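Local coordinates for Cry23AA1 (Bacillus thuringiensis, PDB 4RHZ), which forms a binary crystal toxin complex with Cry37Aa1, binds zinc and, as an aerolysin-family protein, probably forms pores in target membranes, at residues Thr74-Thr80 and Thr129-Ser135; Val50-Thr56 and Ala150-Asn156; Val17-Thr21 and Tyr178-Ile184. Residue numbers count along the deposited sequence, not the author numbering.

Contact 1: Thr74-Thr80 and Thr129-Ser135; sequences TWTETHT and TETHTWS. With ZN (zinc ion), chain C.
A zinc site sits on one face of an antiparallel strand pair, where H79, E130 and H132 converge on a single ion. The metal lies 2.1 Å from H79 NE2; farther out, E130 OE1 and NE2 of the given H132 conformer lie 2.7 and 2.8 Å from ZN. Both segments are in beta conformation, their axes 4.4 Å apart and their directions 159° from each other. W75, E77 and H79 form hydrogen-bonded pairs with W134, H132 and E130; T74, T76, T78 and T80 face S135, T133, T131 and T129 in non-hydrogen-bonded pairs. The bonds W75 N to W134 O (2.8 Å), W134 N to W75 O (2.5 Å), E77 N to H132 O (2.7 Å), H132 N to E77 O (2.7 Å), H79 N to E130 O (2.7 Å) and E130 N to H79 O (3.0 Å) fix the register. This register gives one face of threonines and a serine, largely exposed, and an opposite face bearing metal ligands and tryptophans, consistent with the long Ser/Thr-rich strands of aerolysin-type toxins. On the hydroxyl face T74 OG1 and S135 OG hydrogen-bond at 2.8 Å, and T78 CG2 meets T129 CG2 at 3.4 Å. Across the other face, the H79 (chi1 96°) and H132 (m) rings meet rim to rim, centroids 5.7 Å apart. E77 (p) carries its carboxylate to the edge of the W134 ring (m), CD to NE1 3.4 Å, and also makes a weak hydrogen bond to the backbone of G224. W75 (t) brings CE3 to 4.2 Å from W134 CD1, beside Y152.

Contact 2: Val50-Thr56 and Ala150-Asn156; sequences VNNQLTT and AAYIIQN
Strand 50-56 runs antiparallel to 150-156, with axes 4.5 Å apart at 147°, and six amides donate to carbonyls across the gap. V50 N and N156 O, and N156 N and V50 O, bond at 2.8 Å each; N52 N to I154 O and I154 N to N52 O follow at 2.9 Å. Between these hydrogen-bonded pairs, N51 lies opposite Q155 and Q53 opposite I153. A classic beta bulge then sets two residues against one: L54 (phi/psi -94/-57) gives its N to Y152 O at 2.8 Å, while T55 O accepts from Y152 N at 2.9 Å, shifting the register so that T56 faces A151. The strand pair belongs to the long, curled sheet of this aerolysin-family fold; I153 and Q155 turn their other backbone edge to strand 211-235, while V50-N52 continue the sheet in parallel into a strand of Cry37AA1. Both polar ends of the N51 amide are satisfied: N51 OD1 accepts from Q155 NE2 at 2.7 Å (N51 chi1 m; Q155 t, t), and N51 ND2 donates to C99 O of the Cry37AA1 chain. Q53 NE2 makes a weak hydrogen bond to K97 O of that chain, and Y152 OH hydrogen-bonds to D136 OD1. I153 puts CG2 3.6 Å from N51 CB and CD1 3.7 Å from Q53 CG. At the bulge, L54 CD1 touches I154 CG2 at 3.8 Å and Y152 CD2 at 4.1 Å.

Contact 3: Val17-Thr21 and Tyr178-Ile184; sequences VYGAT and YRDGALI
I184 (chi1 p, chi2 t) lays its CD1 against the end of helix 6-18, 3.5 Å from Y18 O, 4.3 Å from Y18 CB, 3.9 Å from A20 CA and 4.2 Å from A20 CB. The chain leaves helical geometry at G19, whose positive phi (73/13) favours glycine; a beta carbon there would also collide with R179 NH2. In the given conformer, R179, extended at chi1 and chi2, brings one face of its guanidinium over G19 O, with CZ 3.5 Å from that oxygen. A20 then turns extended (-59/148), its CA 3.4 Å from Y178 O, and T21 N donates to Y178 O at 2.8 Å; T22 continues the backbone pairing with Y178. D180 (51/49) and G181 (79/7) occupy the corners of a type I' turn, closed by R179 N to A182 O (2.8 Å) and A182 N to R179 O (3.1 Å). The arrangement is a beta hairpin with a two-residue type I' loop, joining strands 146-179 and 182-190, with a helix end docked on its side.

How the contacts relate
Along the chain the contacts enclose one another: 17-21 pairs with 178-184 outermost, 50-56 with 150-156 within that span, and 74-80 with 129-135 innermost. Contacts 1 and 2 are neighbours, with centres 14 Å apart, and touch where W75 meets L54 and Y152, and W134 meets Y152. Contact 3 lies on the opposite side of the chain's centre, 61 Å between centres from contact 1 and 70 Å from contact 2. Strand 146-179 spans that distance, entering contact 2 near its start and contact 3 at its end. One long sheet thus reaches from the zinc site and the Cry37AA1 interface to a remote hairpin tip, as suits the elongated aerolysin-type architecture.

Contact 1: Thr74-Thr80 and Thr129-Ser135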
loop_
_atom_site.group_PDB
_atom_site.type_symbol
_atom_site.label_atom_id
_atom_site.label_comp_id
_atom_site.label_asym_id
_atom_site.label_seq_id
_atom_site.Cartn_x
_atom_site.Cartn_y
_atom_site.Cartn_z
ATOM N N THR A 74 12.225 -2.525 -19.848
ATOM C CA THR A 74 11.170 -3.444 -19.627
ATOM C C THR A 74 11.234 -4.031 -18.214
ATOM O O THR A 74 12.305 -4.316 -17.694
ATOM C CB THR A 74 11.191 -4.495 -20.727
ATOM O OG1 THR A 74 9.867 -4.988 -20.883
ATOM C CG2 THR A 74 12.157 -5.637 -20.416
ATOM N N TRP A 75 10.075 -4.219 -17.597
ATOM C CA TRP A 75 10.062 -4.895 -16.320
ATOM C C TRP A 75 8.783 -5.711 -16.065
ATOM O O TRP A 75 7.671 -5.269 -16.361
ATOM C CB TRP A 75 10.295 -3.893 -15.195
ATOM C CG TRP A 75 10.735 -4.543 -13.946
ATOM C CD1 TRP A 75 11.938 -5.162 -13.706
ATOM C CD2 TRP A 75 9.965 -4.667 -12.743
ATOM N NE1 TRP A 75 11.961 -5.664 -12.406
ATOM C CE2 TRP A 75 10.758 -5.368 -11.804
ATOM C CE3 TRP A 75 8.681 -4.236 -12.365
ATOM C CZ2 TRP A 75 10.306 -5.649 -10.500
ATOM C CZ3 TRP A 75 8.225 -4.518 -11.064
ATOM C CH2 TRP A 75 9.034 -5.214 -10.149
ATOM N N THR A 76 8.953 -6.916 -15.548
ATOM C CA THR A 76 7.800 -7.773 -15.264
ATOM C C THR A 76 7.628 -7.905 -13.749
ATOM O O THR A 76 8.505 -8.401 -13.069
ATOM C CB THR A 76 7.860 -9.141 -15.974
ATOM O OG1 THR A 76 9.167 -9.686 -15.805
ATOM C CG2 THR A 76 7.601 -9.003 -17.429
ATOM N N GLU A 77 6.546 -7.336 -13.251
ATOM C CA GLU A 77 6.223 -7.356 -11.820
ATOM C C GLU A 77 5.185 -8.453 -11.593
ATOM O O GLU A 77 4.289 -8.694 -12.424
ATOM C CB GLU A 77 5.615 -6.037 -11.351
ATOM C CG GLU A 77 4.149 -5.759 -11.874
ATOM C CD GLU A 77 3.385 -4.746 -10.984
ATOM O OE1 GLU A 77 4.100 -3.907 -10.355
ATOM O OE2 GLU A 77 2.126 -4.800 -10.899
ATOM N N THR A 78 5.342 -9.153 -10.495
ATOM C CA THR A 78 4.369 -10.175 -10.163
ATOM C C THR A 78 3.675 -9.588 -9.004
ATOM O O THR A 78 4.318 -9.175 -8.046
ATOM C CB THR A 78 4.987 -11.555 -9.848
ATOM O OG1 THR A 78 5.438 -12.155 -11.081
ATOM C CG2 THR A 78 3.905 -12.505 -9.232
ATOM N N HIS A 79 2.360 -9.489 -9.111
ATOM C CA HIS A 79 1.663 -8.941 -7.994
ATOM C C HIS A 79 0.246 -9.520 -7.562
ATOM O O HIS A 79 -0.517 -10.084 -8.389
ATOM C CB HIS A 79 1.578 -7.509 -8.253
ATOM C CG HIS A 79 0.291 -7.145 -8.882
ATOM N ND1 HIS A 79 -0.861 -6.999 -8.143
ATOM C CD2 HIS A 79 -0.030 -6.872 -10.160
ATOM C CE1 HIS A 79 -1.856 -6.662 -8.946
ATOM N NE2 HIS A 79 -1.378 -6.598 -10.178
ATOM N N THR A 80 -0.091 -9.266 -6.278
ATOM C CA THR A 80 -1.142 -9.980 -5.525
ATOM C C THR A 80 -2.364 -9.125 -5.041
ATOM O O THR A 80 -2.206 -7.980 -4.613
ATOM C CB THR A 80 -0.458 -10.703 -4.329
ATOM O OG1 THR A 80 0.498 -11.634 -4.818
ATOM C CG2 THR A 80 -1.417 -11.533 -3.506
ATOM N N THR A 129 -2.660 -13.853 -7.953
ATOM C CA THR A 129 -1.302 -13.415 -8.242
ATOM C C THR A 129 -1.141 -13.455 -9.758
ATOM O O THR A 129 -1.319 -14.501 -10.382
ATOM C CB THR A 129 -0.269 -14.386 -7.657
ATOM O OG1 THR A 129 -0.531 -14.569 -6.276
ATOM C CG2 THR A 129 1.152 -13.839 -7.727
ATOM N N GLU A 130 -0.813 -12.305 -10.331
ATOM C CA GLU A 130 -0.608 -12.155 -11.778
ATOM C C GLU A 130 0.627 -11.329 -12.108
ATOM O O GLU A 130 1.132 -10.576 -11.281
ATOM C CB GLU A 130 -1.807 -11.516 -12.428
ATOM C CG GLU A 130 -2.264 -10.270 -11.752
ATOM C CD GLU A 130 -3.687 -9.835 -12.144
ATOM O OE1 GLU A 130 -4.009 -8.687 -11.816
ATOM O OE2 GLU A 130 -4.483 -10.623 -12.762
ATOM N N THR A 131 1.143 -11.498 -13.321
ATOM C CA THR A 131 2.305 -10.723 -13.718
ATOM C C THR A 131 1.909 -9.597 -14.643
ATOM O O THR A 131 0.905 -9.665 -15.373
ATOM C CB THR A 131 3.311 -11.527 -14.441
ATOM O OG1 THR A 131 2.651 -12.050 -15.595
ATOM C CG2 THR A 131 3.871 -12.622 -13.525
ATOM N N HIS A 132 2.683 -8.524 -14.550
ATOM C CA HIS A 132 2.486 -7.420 -15.446
ATOM C C HIS A 132 3.844 -7.017 -16.028
ATOM O O HIS A 132 4.887 -7.103 -15.371
ATOM C CB HIS A 132 1.704 -6.286 -14.773
ATOM C CG HIS A 132 0.215 -6.494 -14.789
ATOM N ND1 HIS A 132 -0.475 -6.869 -15.927
ATOM C CD2 HIS A 132 -0.712 -6.404 -13.806
ATOM C CE1 HIS A 132 -1.761 -6.982 -15.646
ATOM N NE2 HIS A 132 -1.930 -6.696 -14.370
ATOM N N THR A 133 3.834 -6.681 -17.307
ATOM C CA THR A 133 5.070 -6.323 -17.996
ATOM C C THR A 133 4.949 -4.841 -18.251
ATOM O O THR A 133 4.070 -4.415 -19.011
ATOM C CB THR A 133 5.250 -7.107 -19.318
ATOM O OG1 THR A 133 5.424 -8.492 -18.994
ATOM C CG2 THR A 133 6.528 -6.621 -20.086
ATOM N N TRP A 134 5.757 -4.072 -17.526
ATOM C CA TRP A 134 5.920 -2.632 -17.776
ATOM C C TRP A 134 6.921 -2.480 -18.948
ATOM O O TRP A 134 7.891 -3.191 -19.022
ATOM C CB TRP A 134 6.448 -1.922 -16.511
ATOM C CG TRP A 134 5.496 -2.015 -15.347
ATOM C CD1 TRP A 134 5.294 -3.101 -14.557
ATOM C CD2 TRP A 134 4.607 -0.992 -14.858
ATOM N NE1 TRP A 134 4.321 -2.831 -13.615
ATOM C CE2 TRP A 134 3.891 -1.543 -13.770
ATOM C CE3 TRP A 134 4.333 0.310 -15.249
ATOM C CZ2 TRP A 134 2.900 -0.836 -13.069
ATOM C CZ3 TRP A 134 3.372 1.026 -14.559
ATOM C CH2 TRP A 134 2.652 0.436 -13.473
ATOM N N SER A 135 6.624 -1.612 -19.898
ATOM C CA SER A 135 7.587 -1.290 -20.946
ATOM C C SER A 135 7.526 0.203 -21.275
ATOM O O SER A 135 6.464 0.766 -21.471
ATOM C CB SER A 135 7.360 -2.187 -22.180
ATOM O OG SER A 135 7.625 -3.551 -21.843
HETATM ZN ZN ZN C . -2.726 -6.329 -11.719
#

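Contact 2: Val50-Thr56 and Ala150-Asn156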
loop_
_atom_site.group_PDB
_atom_site.type_symbol
_atom_site.label_atom_id
_atom_site.label_comp_id
_atom_site.label_asym_id
_atom_site.label_seq_id
_atom_site.Cartn_x
_atom_site.Cartn_y
_atom_site.Cartn_z
ATOM N N VAL A 50 6.090 3.943 -2.796
ATOM C CA VAL A 50 7.502 3.887 -2.783
ATOM C C VAL A 50 8.132 3.734 -4.233
ATOM O O VAL A 50 7.823 2.767 -4.958
ATOM C CB VAL A 50 8.036 2.733 -1.848
ATOM C CG1 VAL A 50 9.571 2.643 -1.928
ATOM C CG2 VAL A 50 7.599 2.981 -0.361
ATOM N N ASN A 51 9.065 4.642 -4.561
ATOM C CA ASN A 51 9.806 4.634 -5.810
ATOM C C ASN A 51 10.966 3.733 -5.603
ATOM O O ASN A 51 11.746 3.953 -4.705
ATOM C CB ASN A 51 10.311 6.063 -6.180
ATOM C CG ASN A 51 9.193 6.940 -6.811
ATOM O OD1 ASN A 51 8.051 6.454 -7.101
ATOM N ND2 ASN A 51 9.514 8.230 -7.071
ATOM N N ASN A 52 11.088 2.735 -6.443
ATOM C CA ASN A 52 12.172 1.819 -6.442
ATOM C C ASN A 52 12.933 1.966 -7.782
ATOM O O ASN A 52 12.343 1.910 -8.868
ATOM C CB ASN A 52 11.631 0.351 -6.354
ATOM C CG ASN A 52 10.974 0.085 -4.974
ATOM O OD1 ASN A 52 11.671 -0.194 -3.972
ATOM N ND2 ASN A 52 9.686 0.416 -4.886
ATOM N N GLN A 53 14.237 2.051 -7.696
ATOM C CA GLN A 53 15.014 2.071 -8.876
ATOM C C GLN A 53 15.391 0.677 -9.319
ATOM O O GLN A 53 15.969 -0.095 -8.539
ATOM C CB GLN A 53 16.253 2.900 -8.615
ATOM C CG GLN A 53 16.846 3.297 -9.903
ATOM C CD GLN A 53 18.292 3.282 -9.847
ATOM O OE1 GLN A 53 18.917 2.208 -9.921
ATOM N NE2 GLN A 53 18.892 4.506 -9.712
ATOM N N LEU A 54 15.071 0.344 -10.573
ATOM C CA LEU A 54 15.325 -1.008 -11.100
ATOM C C LEU A 54 16.611 -1.231 -11.846
ATOM O O LEU A 54 17.348 -2.156 -11.439
ATOM C CB LEU A 54 14.169 -1.545 -11.953
ATOM C CG LEU A 54 12.840 -1.357 -11.176
ATOM C CD1 LEU A 54 11.733 -1.624 -12.137
ATOM C CD2 LEU A 54 12.763 -2.276 -9.914
ATOM N N THR A 55 16.870 -0.452 -12.934
ATOM C CA THR A 55 18.183 -0.456 -13.615
ATOM C C THR A 55 18.339 0.902 -14.172
ATOM O O THR A 55 17.398 1.686 -14.184
ATOM C CB THR A 55 18.212 -1.156 -14.957
ATOM O OG1 THR A 55 16.897 -1.494 -15.370
ATOM C CG2 THR A 55 19.189 -2.225 -15.063
ATOM N N THR A 56 19.531 1.142 -14.706
ATOM C CA THR A 56 19.800 2.374 -15.347
ATOM C C THR A 56 20.522 2.120 -16.673
ATOM O O THR A 56 21.269 1.124 -16.857
ATOM C CB THR A 56 20.654 3.299 -14.450
ATOM O OG1 THR A 56 21.893 2.634 -14.280
ATOM C CG2 THR A 56 20.075 3.446 -13.068
ATOM N N ALA A 150 19.836 7.277 -17.382
ATOM C CA ALA A 150 18.381 7.188 -17.411
ATOM C C ALA A 150 18.063 5.997 -16.489
ATOM O O ALA A 150 18.464 4.829 -16.774
ATOM C CB ALA A 150 17.808 6.974 -18.847
ATOM N N ALA A 151 17.456 6.307 -15.352
ATOM C CA ALA A 151 17.109 5.240 -14.346
ATOM C C ALA A 151 15.606 4.911 -14.474
ATOM O O ALA A 151 14.771 5.793 -14.543
ATOM C CB ALA A 151 17.467 5.715 -12.912
ATOM N N TYR A 152 15.275 3.637 -14.501
ATOM C CA TYR A 152 13.866 3.211 -14.563
ATOM C C TYR A 152 13.340 3.014 -13.139
ATOM O O TYR A 152 13.915 2.247 -12.344
ATOM C CB TYR A 152 13.816 1.884 -15.362
ATOM C CG TYR A 152 12.453 1.467 -15.824
ATOM C CD1 TYR A 152 11.556 2.408 -16.333
ATOM C CD2 TYR A 152 12.096 0.117 -15.858
ATOM C CE1 TYR A 152 10.331 2.016 -16.817
ATOM C CE2 TYR A 152 10.841 -0.275 -16.313
ATOM C CZ TYR A 152 10.001 0.651 -16.786
ATOM O OH TYR A 152 8.813 0.267 -17.294
ATOM N N ILE A 153 12.283 3.751 -12.809
ATOM C CA ILE A 153 11.725 3.798 -11.462
ATOM C C ILE A 153 10.324 3.148 -11.508
ATOM O O ILE A 153 9.502 3.532 -12.371
ATOM C CB ILE A 153 11.440 5.262 -10.960
ATOM C CG1 ILE A 153 12.692 6.137 -10.639
ATOM C CG2 ILE A 153 10.667 5.235 -9.684
ATOM C CD1 ILE A 153 13.971 5.430 -10.636
ATOM N N ILE A 154 10.042 2.192 -10.604
ATOM C CA ILE A 154 8.673 1.657 -10.453
ATOM C C ILE A 154 8.106 2.122 -9.095
ATOM O O ILE A 154 8.752 1.949 -8.044
ATOM C CB ILE A 154 8.638 0.130 -10.704
ATOM C CG1 ILE A 154 7.235 -0.361 -11.112
ATOM C CG2 ILE A 154 9.161 -0.642 -9.527
ATOM C CD1 ILE A 154 6.170 -0.036 -10.151
ATOM N N GLN A 155 6.961 2.771 -9.135
ATOM C CA GLN A 155 6.342 3.273 -7.966
ATOM C C GLN A 155 5.320 2.220 -7.428
ATOM O O GLN A 155 4.284 1.997 -8.030
ATOM C CB GLN A 155 5.672 4.607 -8.259
ATOM C CG GLN A 155 5.080 5.223 -7.079
ATOM C CD GLN A 155 4.615 6.613 -7.325
ATOM O OE1 GLN A 155 3.409 6.890 -7.334
ATOM N NE2 GLN A 155 5.580 7.532 -7.546
ATOM N N ASN A 156 5.661 1.620 -6.297
ATOM C CA ASN A 156 4.877 0.599 -5.607
ATOM C C ASN A 156 3.942 1.122 -4.569
ATOM O O ASN A 156 4.308 2.024 -3.808
ATOM C CB ASN A 156 5.803 -0.391 -4.928
ATOM C CG ASN A 156 5.827 -1.665 -5.661
ATOM O OD1 ASN A 156 6.548 -1.814 -6.698
ATOM N ND2 ASN A 156 4.953 -2.625 -5.205
#

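Contact 3: Val17-Thr21 and Tyr178-Ile184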
loop_
_atom_site.group_PDB
_atom_site.type_symbol
_atom_site.label_atom_id
_atom_site.label_comp_id
_atom_site.label_asym_id
_atom_site.label_seq_id
_atom_site.Cartn_x
_atom_site.Cartn_y
_atom_site.Cartn_z
ATOM N N VAL A 17 -35.303 -22.634 24.910
ATOM C CA VAL A 17 -36.513 -22.015 25.319
ATOM C C VAL A 17 -37.605 -23.053 25.594
ATOM O O VAL A 17 -38.350 -22.898 26.575
ATOM C CB VAL A 17 -36.983 -20.995 24.299
ATOM C CG1 VAL A 17 -38.481 -20.615 24.542
ATOM C CG2 VAL A 17 -36.060 -19.741 24.345
ATOM N N TYR A 18 -37.666 -24.097 24.763
ATOM C CA TYR A 18 -38.743 -25.081 24.804
ATOM C C TYR A 18 -38.306 -26.410 25.364
ATOM O O TYR A 18 -39.144 -27.289 25.571
ATOM C CB TYR A 18 -39.379 -25.297 23.387
ATOM C CG TYR A 18 -40.068 -24.034 22.928
ATOM C CD1 TYR A 18 -41.205 -23.586 23.567
ATOM C CD2 TYR A 18 -39.516 -23.223 21.944
ATOM C CE1 TYR A 18 -41.813 -22.403 23.221
ATOM C CE2 TYR A 18 -40.120 -22.030 21.599
ATOM C CZ TYR A 18 -41.292 -21.637 22.234
ATOM O OH TYR A 18 -41.906 -20.443 21.930
ATOM N N GLY A 19 -37.008 -26.612 25.563
ATOM C CA GLY A 19 -36.534 -27.955 25.988
ATOM C C GLY A 19 -36.595 -28.962 24.862
ATOM O O GLY A 19 -36.432 -30.150 25.090
ATOM N N ALA A 20 -36.784 -28.513 23.608
ATOM C CA ALA A 20 -36.737 -29.453 22.464
ATOM C C ALA A 20 -35.385 -30.132 22.429
ATOM O O ALA A 20 -34.427 -29.536 22.828
ATOM C CB ALA A 20 -36.996 -28.707 21.125
ATOM N N THR A 21 -35.305 -31.382 21.972
ATOM C CA THR A 21 -34.035 -32.078 21.850
ATOM C C THR A 21 -33.685 -32.300 20.400
ATOM O O THR A 21 -32.584 -32.701 20.098
ATOM C CB THR A 21 -34.055 -33.500 22.509
ATOM O OG1 THR A 21 -35.226 -34.229 22.098
ATOM C CG2 THR A 21 -33.986 -33.379 24.038
ATOM N N TYR A 178 -39.096 -30.940 18.894
ATOM C CA TYR A 178 -39.536 -32.241 19.307
ATOM C C TYR A 178 -38.779 -32.648 20.530
ATOM O O TYR A 178 -37.645 -32.208 20.726
ATOM C CB TYR A 178 -39.250 -33.301 18.255
ATOM C CG TYR A 178 -39.733 -32.955 16.901
ATOM C CD1 TYR A 178 -40.942 -33.440 16.410
ATOM C CD2 TYR A 178 -38.954 -32.091 16.077
ATOM C CE1 TYR A 178 -41.375 -33.083 15.080
ATOM C CE2 TYR A 178 -39.360 -31.720 14.831
ATOM C CZ TYR A 178 -40.563 -32.217 14.319
ATOM O OH TYR A 178 -40.870 -31.829 13.047
ATOM N N ARG A 179 -39.453 -33.458 21.353
ATOM C CA ARG A 179 -38.934 -34.016 22.612
ATOM C C ARG A 179 -39.583 -35.399 22.826
ATOM O O ARG A 179 -40.801 -35.526 22.677
ATOM C CB ARG A 179 -39.322 -33.069 23.752
ATOM C CG ARG A 179 -38.496 -33.183 25.046
ATOM C CD ARG A 179 -39.346 -32.724 26.208
ATOM N NE ARG A 179 -38.602 -32.067 27.267
ATOM C CZ ARG A 179 -38.756 -30.790 27.611
ATOM N NH1 ARG A 179 -39.634 -30.015 26.947
ATOM N NH2 ARG A 179 -38.029 -30.291 28.622
ATOM N N ASP A 180 -38.801 -36.418 23.163
ATOM C CA ASP A 180 -39.379 -37.752 23.551
ATOM C C ASP A 180 -40.408 -38.308 22.554
ATOM O O ASP A 180 -41.515 -38.731 22.955
ATOM C CB ASP A 180 -40.075 -37.723 24.965
ATOM C CG ASP A 180 -39.140 -37.273 26.095
ATOM O OD1 ASP A 180 -39.599 -36.446 26.940
ATOM O OD2 ASP A 180 -37.965 -37.730 26.135
ATOM N N GLY A 181 -40.052 -38.304 21.274
ATOM C CA GLY A 181 -40.872 -38.920 20.231
ATOM C C GLY A 181 -42.062 -38.072 19.777
ATOM O O GLY A 181 -42.900 -38.569 19.021
ATOM N N ALA A 182 -42.160 -36.821 20.249
ATOM C CA ALA A 182 -43.316 -35.956 19.940
ATOM C C ALA A 182 -42.933 -34.503 19.616
ATOM O O ALA A 182 -41.959 -33.947 20.173
ATOM C CB ALA A 182 -44.331 -35.969 21.124
ATOM N N LEU A 183 -43.756 -33.880 18.770
ATOM C CA LEU A 183 -43.626 -32.477 18.409
ATOM C C LEU A 183 -44.223 -31.708 19.533
ATOM O O LEU A 183 -45.389 -31.917 19.790
ATOM C CB LEU A 183 -44.395 -32.189 17.116
ATOM C CG LEU A 183 -44.404 -30.732 16.640
ATOM C CD1 LEU A 183 -44.112 -30.553 15.144
ATOM C CD2 LEU A 183 -45.665 -30.027 16.972
ATOM N N ILE A 184 -43.490 -30.773 20.150
ATOM C CA ILE A 184 -43.991 -30.015 21.310
ATOM C C ILE A 184 -44.066 -28.536 20.974
ATOM O O ILE A 184 -44.496 -27.731 21.784
ATOM C CB ILE A 184 -43.018 -30.150 22.540
ATOM C CG1 ILE A 184 -41.581 -29.731 22.118
ATOM C CG2 ILE A 184 -43.022 -31.613 23.052
ATOM C CD1 ILE A 184 -40.565 -29.430 23.235
#